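Local coordinates for cellulosome protein dockerin type I (Clostridium thermocellum, PDB 2WZ8) that binds carbohydrate through a family 35 carbohydrate-binding module, probably helping to hold cellulosomal enzymes against plant cell-wall polysaccharides, at the calcium ion site. Coordinates in Å, arbitrary orientation; residue numbers count along the deposited sequence, not the author numbering.

The calcium ion site. Residues 12-14, 32-34, 36-37, 142-143. With CA (calcium ion), chain B.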
loop_
_atom_site.group_PDB
_atom_site.type_symbol
_atom_site.label_atom_id
_atom_site.label_comp_id
_atom_site.label_asym_id
_atom_site.label_seq_id
_atom_site.Cartn_x
_atom_site.Cartn_y
_atom_site.Cartn_z
ATOM N N GLU A 12 -4.902 -5.077 7.069
ATOM C CA GLU A 12 -3.481 -4.976 7.398
ATOM C C GLU A 12 -2.654 -5.401 6.205
ATOM O O GLU A 12 -2.978 -6.381 5.527
ATOM C CB GLU A 12 -3.137 -5.839 8.603
ATOM C CG GLU A 12 -3.771 -5.350 9.880
ATOM C CD GLU A 12 -3.193 -4.042 10.467
ATOM O OE1 GLU A 12 -2.149 -3.538 9.976
ATOM O OE2 GLU A 12 -3.825 -3.529 11.451
ATOM N N ALA A 13 -1.550 -4.706 5.959
ATOM C CA ALA A 13 -0.673 -5.078 4.855
ATOM C C ALA A 13 -0.156 -6.533 5.019
ATOM O O ALA A 13 -0.013 -7.298 4.073
ATOM C CB ALA A 13 0.485 -4.100 4.781
ATOM N N GLU A 14 0.138 -6.885 6.263
ATOM C CA GLU A 14 0.694 -8.189 6.638
ATOM C C GLU A 14 -0.339 -9.307 6.751
ATOM O O GLU A 14 -0.007 -10.438 7.075
ATOM C CB GLU A 14 1.430 -8.093 7.974
ATOM C CG GLU A 14 0.525 -7.741 9.182
ATOM C CD GLU A 14 0.347 -6.250 9.463
ATOM O OE1 GLU A 14 0.555 -5.408 8.539
ATOM O OE2 GLU A 14 -0.006 -5.898 10.604
ATOM N N ALA A 32 3.773 0.026 14.433
ATOM C CA ALA A 32 2.795 -0.210 13.346
ATOM C C ALA A 32 1.518 -0.843 13.834
ATOM O O ALA A 32 1.501 -1.598 14.814
ATOM C CB ALA A 32 3.443 -1.091 12.236
ATOM N N SER A 33 0.430 -0.565 13.128
ATOM C CA SER A 33 -0.830 -1.268 13.370
ATOM C C SER A 33 -0.651 -2.764 13.239
ATOM O O SER A 33 -0.076 -3.272 12.271
ATOM C CB SER A 33 -1.914 -0.755 12.427
ATOM O OG SER A 33 -3.172 -1.318 12.681
ATOM N N GLY A 34 -1.093 -3.473 14.270
ATOM C CA GLY A 34 -0.970 -4.921 14.283
ATOM C C GLY A 34 0.426 -5.439 14.579
ATOM O O GLY A 34 0.669 -6.664 14.610
ATOM N N GLN A 36 3.048 -5.066 12.727
ATOM C CA GLN A 36 3.793 -5.420 11.507
ATOM C C GLN A 36 3.448 -4.465 10.372
ATOM O O GLN A 36 2.391 -3.796 10.373
ATOM C CB GLN A 36 3.449 -6.848 11.026
ATOM C CG GLN A 36 3.835 -7.997 11.940
ATOM C CD GLN A 36 3.442 -9.324 11.271
ATOM O OE1 GLN A 36 4.130 -9.788 10.394
ATOM N NE2 GLN A 36 2.335 -9.892 11.666
ATOM N N TYR A 37 4.306 -4.510 9.361
ATOM C CA TYR A 37 4.151 -3.764 8.088
ATOM C C TYR A 37 4.767 -4.584 6.985
ATOM O O TYR A 37 5.363 -5.652 7.233
ATOM C CB TYR A 37 4.757 -2.368 8.151
ATOM C CG TYR A 37 6.250 -2.419 8.235
ATOM C CD1 TYR A 37 7.034 -2.330 7.092
ATOM C CD2 TYR A 37 6.886 -2.595 9.457
ATOM C CE1 TYR A 37 8.391 -2.453 7.146
ATOM C CE2 TYR A 37 8.287 -2.702 9.516
ATOM C CZ TYR A 37 9.013 -2.611 8.369
ATOM O OH TYR A 37 10.390 -2.715 8.397
ATOM N N ASP A 142 1.629 -0.111 6.093
ATOM C CA ASP A 142 1.150 -0.671 7.372
ATOM C C ASP A 142 -0.216 -1.369 7.232
ATOM O O ASP A 142 -0.431 -2.525 7.639
ATOM C CB ASP A 142 1.117 0.450 8.410
ATOM C CG ASP A 142 0.723 -0.005 9.796
ATOM O OD1 ASP A 142 0.600 -1.232 10.037
ATOM O OD2 ASP A 142 0.627 0.888 10.672
ATOM N N LYS A 143 -1.148 -0.623 6.672
ATOM C CA LYS A 143 -2.536 -1.057 6.464
ATOM C C LYS A 143 -3.220 -0.097 5.497
ATOM O O LYS A 143 -2.704 0.964 5.198
ATOM C CB LYS A 143 -3.321 -1.115 7.788
ATOM C CG LYS A 143 -3.414 0.176 8.508
ATOM C CD LYS A 143 -4.430 0.125 9.645
ATOM C CE LYS A 143 -4.413 1.357 10.508
ATOM N NZ LYS A 143 -5.497 1.393 11.557
HETATM CA CA CA B . 0.136 -3.431 9.958
#
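At least seven oxygens grip the calcium ion, seven of them from the protein, a shell that illustrates how a structural metal can tie together stretches of a beta-sandwich far apart in sequence. Three carboxylates contribute in three different ways. Glu14 is bidentate: its chain, set in the crowded position between backbone N and carbonyl carbon (chi1 64°) and bent at chi2, presents both carboxylate oxygens to the ion, with OE1 at 2.5 Å and OE2 at 2.6 Å. Glu12, likewise bent at chi2, gives one oxygen, OE1, at 2.3 Å from calcium. Asp142 chelates through side chain and backbone together; CG lies anti to the backbone N (chi1 -176°), placing OD1 2.2 Å from the ion while its own carbonyl O binds at 2.6 Å. The backbone carbonyl oxygens of Ser33 and Gln36 also bind.

Ser33 also acts as a second-shell clamp. Its hydroxyl OG, anti to the backbone N, donates to the syn lone pair of Glu12 OE2 at 2.6 Å, and its amide N reaches the syn lone pair of Asp142 OD2 at 2.9 Å. Both monodentate carboxylates are thereby fixed in rotation. The dication probably keeps the three carboxylates ionised, and their combined charge would then more than offset its own.

The site joins the end of strand 9-12 and the following turn to the 3-10 helix 33-35, the start of strand 36-39 and the early part of strand 140-147, tying an early strand and the last strand of the module together.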